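Local coordinates for protein-S-isoprenylcysteine O-methyltransferase (Tribolium castaneum, PDB 5V7P) that methylates the C-terminal carboxyl group of isoprenylated cysteine residues in proteins, using S-adenosyl-L-methionine, as an enzyme of the endoplasmic reticulum membrane, at residues I41-F44 with Y45-V49; S105-L108 with A109-V113; N58-A61 with F62-I66. All coordinates share one frame; numbering follows the deposited sequence.

Interaction 1: I41-F44 with Y45-V49; sequences IVFF and YAVNV. With MPG ([(Z)-octadec-9-enyl] (2R)-2,3-bis(oxidanyl)propanoate), chain Z.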
loop_
_atom_site.group_PDB
_atom_site.type_symbol
_atom_site.label_atom_id
_atom_site.label_comp_id
_atom_site.label_asym_id
_atom_site.label_seq_id
_atom_site.Cartn_x
_atom_site.Cartn_y
_atom_site.Cartn_z
ATOM N N ILE A 41 22.718 11.339 -19.183
ATOM C CA ILE A 41 23.452 10.077 -19.194
ATOM C C ILE A 41 22.599 8.969 -18.592
ATOM O O ILE A 41 22.542 7.851 -19.120
ATOM C CB ILE A 41 24.796 10.224 -18.452
ATOM C CG1 ILE A 41 25.742 11.123 -19.253
ATOM C CG2 ILE A 41 25.441 8.850 -18.212
ATOM C CD1 ILE A 41 27.074 11.405 -18.571
ATOM N N VAL A 42 21.927 9.256 -17.476
ATOM C CA VAL A 42 21.047 8.269 -16.858
ATOM C C VAL A 42 19.851 7.990 -17.759
ATOM O O VAL A 42 19.476 6.832 -17.982
ATOM C CB VAL A 42 20.609 8.748 -15.460
ATOM C CG1 VAL A 42 19.403 7.954 -14.944
ATOM C CG2 VAL A 42 21.771 8.628 -14.480
ATOM N N PHE A 43 19.233 9.047 -18.290
ATOM C CA PHE A 43 18.098 8.861 -19.188
ATOM C C PHE A 43 18.487 8.020 -20.397
ATOM O O PHE A 43 17.748 7.112 -20.796
ATOM C CB PHE A 43 17.552 10.217 -19.629
ATOM C CG PHE A 43 16.362 10.125 -20.539
ATOM C CD1 PHE A 43 15.093 9.914 -20.024
ATOM C CD2 PHE A 43 16.510 10.254 -21.911
ATOM C CE1 PHE A 43 13.994 9.831 -20.859
ATOM C CE2 PHE A 43 15.414 10.172 -22.751
ATOM C CZ PHE A 43 14.155 9.960 -22.224
ATOM N N PHE A 44 19.652 8.299 -20.988
ATOM C CA PHE A 44 20.114 7.529 -22.138
ATOM C C PHE A 44 20.121 6.035 -21.832
ATOM O O PHE A 44 19.573 5.230 -22.595
ATOM C CB PHE A 44 21.510 8.001 -22.551
ATOM C CG PHE A 44 22.151 7.154 -23.618
ATOM C CD1 PHE A 44 21.868 7.366 -24.956
ATOM C CD2 PHE A 44 23.047 6.153 -23.280
ATOM C CE1 PHE A 44 22.460 6.589 -25.937
ATOM C CE2 PHE A 44 23.642 5.373 -24.255
ATOM C CZ PHE A 44 23.348 5.592 -25.584
ATOM N N TYR A 45 20.738 5.645 -20.716
ATOM C CA TYR A 45 20.827 4.227 -20.385
ATOM C C TYR A 45 19.522 3.686 -19.814
ATOM O O TYR A 45 19.259 2.484 -19.924
ATOM C CB TYR A 45 21.980 3.988 -19.410
ATOM C CG TYR A 45 23.324 3.912 -20.099
ATOM C CD1 TYR A 45 23.630 2.849 -20.940
ATOM C CD2 TYR A 45 24.284 4.901 -19.918
ATOM C CE1 TYR A 45 24.848 2.771 -21.578
ATOM C CE2 TYR A 45 25.510 4.829 -20.553
ATOM C CZ TYR A 45 25.784 3.761 -21.383
ATOM O OH TYR A 45 26.999 3.677 -22.021
ATOM N N ALA A 46 18.696 4.543 -19.212
ATOM C CA ALA A 46 17.365 4.109 -18.805
ATOM C C ALA A 46 16.555 3.643 -20.009
ATOM O O ALA A 46 15.762 2.699 -19.909
ATOM C CB ALA A 46 16.640 5.240 -18.079
ATOM N N VAL A 47 16.737 4.301 -21.155
ATOM C CA VAL A 47 16.083 3.856 -22.380
ATOM C C VAL A 47 16.629 2.501 -22.812
ATOM O O VAL A 47 15.878 1.631 -23.273
ATOM C CB VAL A 47 16.254 4.914 -23.485
ATOM C CG1 VAL A 47 15.714 4.408 -24.822
ATOM C CG2 VAL A 47 15.555 6.207 -23.092
ATOM N N ASN A 48 17.939 2.296 -22.664
ATOM C CA ASN A 48 18.542 1.041 -23.094
ATOM C C ASN A 48 18.052 -0.130 -22.253
ATOM O O ASN A 48 17.797 -1.215 -22.788
ATOM C CB ASN A 48 20.065 1.146 -23.036
ATOM C CG ASN A 48 20.628 2.012 -24.144
ATOM O OD1 ASN A 48 20.815 3.217 -23.973
ATOM N ND2 ASN A 48 20.898 1.403 -25.292
ATOM N N VAL A 49 17.910 0.062 -20.939
ATOM C CA VAL A 49 17.429 -1.029 -20.099
ATOM C C VAL A 49 15.963 -1.312 -20.392
ATOM O O VAL A 49 15.527 -2.469 -20.356
ATOM C CB VAL A 49 17.660 -0.724 -18.605
ATOM C CG1 VAL A 49 19.125 -0.395 -18.341
ATOM C CG2 VAL A 49 16.766 0.409 -18.120
HETATM C C2 MPG Z . 28.823 2.676 -19.273
HETATM C C3 MPG Z . 28.096 2.027 -18.097
HETATM C C4 MPG Z . 27.117 0.979 -18.621
HETATM C C5 MPG Z . 27.895 -0.272 -19.025
HETATM C C6 MPG Z . 26.978 -1.490 -18.961
HETATM C C7 MPG Z . 27.675 -2.603 -18.182
HETATM C C8 MPG Z . 27.746 -2.225 -16.703
HETATM C C9 MPG Z . 28.510 -3.305 -15.941
HETATM C C10 MPG Z . 27.911 -4.427 -15.598
HETATM C C11 MPG Z . 26.446 -4.661 -15.957
HETATM O O1 MPG Z . 29.803 4.782 -18.735
HETATM C C1 MPG Z . 28.631 4.189 -19.212
HETATM C CXD MPG Z . 29.444 6.852 -20.150
HETATM O O2 MPG Z . 30.167 7.578 -21.104
HETATM C C21 MPG Z . 29.007 7.790 -19.028
HETATM O O3 MPG Z . 29.061 7.123 -17.798
HETATM O O4 MPG Z . 31.486 5.708 -19.888
HETATM C CX3 MPG Z . 30.338 5.748 -19.593
#

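Interaction 2: S105-L108 with A109-V113; sequences SEFL and AIAIV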
loop_
_atom_site.group_PDB
_atom_site.type_symbol
_atom_site.label_atom_id
_atom_site.label_comp_id
_atom_site.label_asym_id
_atom_site.label_seq_id
_atom_site.Cartn_x
_atom_site.Cartn_y
_atom_site.Cartn_z
ATOM N N SER A 105 11.574 -4.421 -1.700
ATOM C CA SER A 105 11.564 -5.452 -0.669
ATOM C C SER A 105 10.145 -5.899 -0.346
ATOM O O SER A 105 9.931 -7.048 0.058
ATOM C CB SER A 105 12.262 -4.938 0.590
ATOM O OG SER A 105 11.620 -3.777 1.088
ATOM N N GLU A 106 9.166 -5.008 -0.520
ATOM C CA GLU A 106 7.770 -5.394 -0.346
ATOM C C GLU A 106 7.364 -6.443 -1.376
ATOM O O GLU A 106 6.668 -7.412 -1.048
ATOM C CB GLU A 106 6.875 -4.160 -0.458
ATOM C CG GLU A 106 5.456 -4.376 0.020
ATOM C CD GLU A 106 5.336 -4.366 1.530
ATOM O OE1 GLU A 106 4.276 -4.786 2.042
ATOM O OE2 GLU A 106 6.291 -3.932 2.208
ATOM N N PHE A 107 7.786 -6.262 -2.630
ATOM C CA PHE A 107 7.527 -7.265 -3.657
ATOM C C PHE A 107 8.251 -8.566 -3.344
ATOM O O PHE A 107 7.673 -9.653 -3.459
ATOM C CB PHE A 107 7.960 -6.732 -5.024
ATOM C CG PHE A 107 7.739 -7.699 -6.154
ATOM C CD1 PHE A 107 8.671 -8.686 -6.437
ATOM C CD2 PHE A 107 6.604 -7.615 -6.943
ATOM C CE1 PHE A 107 8.469 -9.576 -7.476
ATOM C CE2 PHE A 107 6.400 -8.500 -7.984
ATOM C CZ PHE A 107 7.334 -9.481 -8.249
ATOM N N LEU A 108 9.522 -8.477 -2.950
ATOM C CA LEU A 108 10.300 -9.683 -2.694
ATOM C C LEU A 108 9.719 -10.472 -1.528
ATOM O O LEU A 108 9.669 -11.707 -1.568
ATOM C CB LEU A 108 11.757 -9.311 -2.425
ATOM C CG LEU A 108 12.795 -10.436 -2.432
ATOM C CD1 LEU A 108 12.799 -11.182 -3.755
ATOM C CD2 LEU A 108 14.178 -9.864 -2.147
ATOM N N ALA A 109 9.266 -9.776 -0.483
ATOM C CA ALA A 109 8.658 -10.459 0.655
ATOM C C ALA A 109 7.452 -11.283 0.218
ATOM O O ALA A 109 7.312 -12.450 0.600
ATOM C CB ALA A 109 8.264 -9.440 1.725
ATOM N N ILE A 110 6.570 -10.692 -0.591
ATOM C CA ILE A 110 5.399 -11.423 -1.067
ATOM C C ILE A 110 5.819 -12.575 -1.970
ATOM O O ILE A 110 5.241 -13.667 -1.916
ATOM C CB ILE A 110 4.427 -10.467 -1.784
ATOM C CG1 ILE A 110 3.895 -9.403 -0.816
ATOM C CG2 ILE A 110 3.273 -11.231 -2.427
ATOM C CD1 ILE A 110 3.216 -9.946 0.436
ATOM N N ALA A 111 6.823 -12.353 -2.818
ATOM C CA ALA A 111 7.298 -13.425 -3.683
ATOM C C ALA A 111 7.839 -14.590 -2.863
ATOM O O ALA A 111 7.603 -15.758 -3.196
ATOM C CB ALA A 111 8.365 -12.892 -4.635
ATOM N N ILE A 112 8.567 -14.292 -1.785
ATOM C CA ILE A 112 9.073 -15.345 -0.910
ATOM C C ILE A 112 7.924 -16.010 -0.165
ATOM O O ILE A 112 7.825 -17.242 -0.111
ATOM C CB ILE A 112 10.110 -14.771 0.073
ATOM C CG1 ILE A 112 11.351 -14.290 -0.681
ATOM C CG2 ILE A 112 10.498 -15.814 1.131
ATOM C CD1 ILE A 112 12.305 -13.474 0.177
ATOM N N VAL A 113 7.043 -15.204 0.420
ATOM C CA VAL A 113 6.044 -15.718 1.346
ATOM C C VAL A 113 4.786 -16.211 0.636
ATOM O O VAL A 113 4.140 -17.152 1.110
ATOM C CB VAL A 113 5.710 -14.628 2.383
ATOM C CG1 VAL A 113 4.257 -14.132 2.262
ATOM C CG2 VAL A 113 5.999 -15.130 3.779
#

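Interaction 3: N58-A61 with F62-I66; sequences NEFA and FAIAI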
loop_
_atom_site.group_PDB
_atom_site.type_symbol
_atom_site.label_atom_id
_atom_site.label_comp_id
_atom_site.label_asym_id
_atom_site.label_seq_id
_atom_site.Cartn_x
_atom_site.Cartn_y
_atom_site.Cartn_z
ATOM N N ASN A 58 8.403 -11.414 -21.750
ATOM C CA ASN A 58 7.053 -11.264 -22.262
ATOM C C ASN A 58 6.327 -10.189 -21.455
ATOM O O ASN A 58 6.899 -9.547 -20.569
ATOM C CB ASN A 58 6.319 -12.604 -22.232
ATOM C CG ASN A 58 6.073 -13.112 -20.824
ATOM O OD1 ASN A 58 6.685 -12.649 -19.863
ATOM N ND2 ASN A 58 5.176 -14.084 -20.699
ATOM N N GLU A 59 5.047 -9.984 -21.767
ATOM C CA GLU A 59 4.298 -8.896 -21.145
ATOM C C GLU A 59 4.273 -9.037 -19.627
ATOM O O GLU A 59 4.575 -8.083 -18.899
ATOM C CB GLU A 59 2.877 -8.853 -21.709
ATOM C CG GLU A 59 2.804 -8.388 -23.156
ATOM C CD GLU A 59 3.172 -6.926 -23.321
ATOM O OE1 GLU A 59 3.011 -6.156 -22.350
ATOM O OE2 GLU A 59 3.628 -6.546 -24.421
ATOM N N PHE A 60 3.920 -10.223 -19.129
ATOM C CA PHE A 60 3.804 -10.415 -17.686
ATOM C C PHE A 60 5.136 -10.172 -16.987
ATOM O O PHE A 60 5.207 -9.424 -16.005
ATOM C CB PHE A 60 3.290 -11.823 -17.382
ATOM C CG PHE A 60 3.456 -12.229 -15.944
ATOM C CD1 PHE A 60 2.545 -11.816 -14.983
ATOM C CD2 PHE A 60 4.523 -13.021 -15.551
ATOM C CE1 PHE A 60 2.697 -12.187 -13.659
ATOM C CE2 PHE A 60 4.680 -13.393 -14.228
ATOM C CZ PHE A 60 3.765 -12.976 -13.281
ATOM N N ALA A 61 6.207 -10.800 -17.479
ATOM C CA ALA A 61 7.500 -10.695 -16.811
ATOM C C ALA A 61 8.086 -9.295 -16.946
ATOM O O ALA A 61 8.720 -8.789 -16.013
ATOM C CB ALA A 61 8.469 -11.734 -17.375
ATOM N N PHE A 62 7.890 -8.652 -18.102
ATOM C CA PHE A 62 8.446 -7.318 -18.302
ATOM C C PHE A 62 7.831 -6.318 -17.334
ATOM O O PHE A 62 8.538 -5.481 -16.759
ATOM C CB PHE A 62 8.229 -6.862 -19.745
ATOM C CG PHE A 62 8.620 -5.433 -19.987
ATOM C CD1 PHE A 62 9.943 -5.094 -20.217
ATOM C CD2 PHE A 62 7.668 -4.430 -19.979
ATOM C CE1 PHE A 62 10.306 -3.782 -20.437
ATOM C CE2 PHE A 62 8.027 -3.116 -20.198
ATOM C CZ PHE A 62 9.347 -2.793 -20.428
ATOM N N ALA A 63 6.512 -6.391 -17.137
ATOM C CA ALA A 63 5.855 -5.502 -16.188
ATOM C C ALA A 63 6.514 -5.584 -14.816
ATOM O O ALA A 63 6.658 -4.571 -14.121
ATOM C CB ALA A 63 4.368 -5.846 -16.096
ATOM N N ILE A 64 6.926 -6.786 -14.412
ATOM C CA ILE A 64 7.633 -6.947 -13.147
ATOM C C ILE A 64 9.074 -6.470 -13.273
ATOM O O ILE A 64 9.587 -5.767 -12.395
ATOM C CB ILE A 64 7.564 -8.417 -12.688
ATOM C CG1 ILE A 64 6.124 -8.782 -12.310
ATOM C CG2 ILE A 64 8.510 -8.673 -11.508
ATOM C CD1 ILE A 64 5.909 -10.259 -12.028
ATOM N N ALA A 65 9.744 -6.837 -14.366
ATOM C CA ALA A 65 11.165 -6.542 -14.498
ATOM C C ALA A 65 11.422 -5.042 -14.576
ATOM O O ALA A 65 12.364 -4.538 -13.954
ATOM C CB ALA A 65 11.730 -7.246 -15.731
ATOM N N ILE A 66 10.600 -4.310 -15.332
ATOM C CA ILE A 66 10.875 -2.891 -15.534
ATOM C C ILE A 66 10.650 -2.111 -14.246
ATOM O O ILE A 66 11.356 -1.131 -13.974
ATOM C CB ILE A 66 10.023 -2.331 -16.691
ATOM C CG1 ILE A 66 10.508 -0.937 -17.095
ATOM C CG2 ILE A 66 8.544 -2.284 -16.317
ATOM C CD1 ILE A 66 11.883 -0.912 -17.735
#

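Interaction 1: I41-F44 with Y45-V49
Ile41 and Tyr45, one turn apart on helix 35-56, line a lipid site in which a molecule of MPG lies against the helix. The phenol of Tyr45 is sandwiched: MPG C4 lies over one face, towards the rim, and the opposite face takes the edge of the Phe44 ring. Phe44 CD2 stands over the centre of that face and comes within 3.8 Å of Tyr45 CD2. With the planes at 85°, the pair is a T-shaped stack. Consecutive residues can meet in this way because Phe44 carries CG anti to its own N (chi1 173°), whereas in Tyr45 CG stands opposite the carbonyl carbon (chi1 -81°). The phenol end runs on to the lipid, with Tyr45 OH 3.3 Å from MPG C1, where the chain joins the ester. Ile41 CG2 meets the head-group carbon MPG C21 at 3.8 Å. Tyrosine suits the place, offering a broad apolar face to the chain and a hydroxyl near its ester end. With an alanine here, the edge of Phe44 would probably lose the face it rests on, and a gap would be likely beside the lipid. Further round the helix, Val47 CG2 lies over one face of the Phe43 ring, 4.2 Å from its centroid, a CH-pi contact. Ala46 N donates to Val42 O at 2.7 Å. Ile41 and Tyr45 also touch Ile23 of helix 4-29, whose Asn27 OD1 is hydrogen-bonded to MPG. Neighbour and one-turn contacts thus build an aromatic, lipid-facing side on a helix that probably spans the membrane.

Interaction 2: S105-L108 with A109-V113
Leu108 and Ile112 make the close-packed part of this contact, one turn apart on helix 90-113. Ile112 CD1 meets Leu108 CG at 4.0 Å, and Ile112 CG1 lies 3.2 Å from Leu108 O. That position follows from chi1 of -66°, which puts CG1 opposite the carbonyl carbon of Ile112 and folds the branch back along the preceding turn. The same carbonyl accepts from Ile112 N at 2.8 Å. A branched aliphatic chain suits Ile112, which a bound undecane touches. The Phe107 side is looser: its CE1 approaches the small Ala111 CB only to 4.4 Å, and the ring instead stacks on Phe123. Polar groups are also directed outside the two segments. Buried Glu106 forms salt bridges through OE2 with Lys174 and Arg173 and accepts from His186 NE2 at OE1, while Ser105 OG bonds back to Leu101 O within its own helix. The Glu106 side chain lies about 7 Å from that of Ser211, which binds S-adenosyl-L-methionine, so the contact sits in the bundle interior near the cofactor site. Helix 156-180 packs through Ile177 on the Glu106, Ala109 and Val113 side, and residues of the 118-124 loop, Val118 and Ser122 among them, cover Phe107.

Interaction 3: N58-A61 with F62-I66
Phe60 and Ile64 lie side by side, one turn apart near the start of helix 59-84, and Phe60 CZ touches Ile64 CD1 at 3.7 Å. The ring is carried alongside the isoleucine because Phe60 has CG anti to the backbone N (chi1 166°), beside the carbonyl that leads into the next turn. The backbone beneath is held by Phe62 N to Asn58 O at 2.8 Å, and likewise by Ala63 N to Glu59 O and Ala65 N to Ala61 O. Asn58 begins this ladder as the N-cap. Its OD1 accepts from Ala61 N at 3.1 Å, with the N-H nearly straight at 158° but the donor standing above the carbonyl plane of the amide. Asparagine suits the position, since a short side chain with an acceptor can turn back to an amide of the first turn that has no carbonyl before it in the helix. Glu59 brings a negative charge to the first turn, which the helix dipole would probably favour, and is in turn tied by OE2 to Lys54 in a salt bridge. Lys54 also makes a cation-pi contact with Phe62, and Tyr50 meets that ring edge-to-face. Helix 35-56 thus covers the Phe62 and Ile66 side through Tyr50 and Leu53, while helix 4-29 packs on Ile64 through Ala5 and Ser9 and on Ala65 through Ile8 and Ser12.

How the interactions relate
All three are local contacts within single helices, each on its own helix, but they differ in depth. Interaction 1 is a surface contact on helix 35-56, its chemistry aromatic and shared with a lipid. Interaction 3, partly buried, opens the next helix, 59-84, at what is probably its cytoplasmic end and adds a polar cap to apolar packing. Interaction 2 is the buried one, on the following helix, 90-113, aliphatic between its own turns, with its carboxylate engaged by basic residues of the bundle interior. Interactions 2 and 3 touch directly, Phe107 CZ meeting Ile64 CG2 at 3.6 Å, whereas the nearest atoms of interactions 1 and 3 stay about 5 Å apart, without touching.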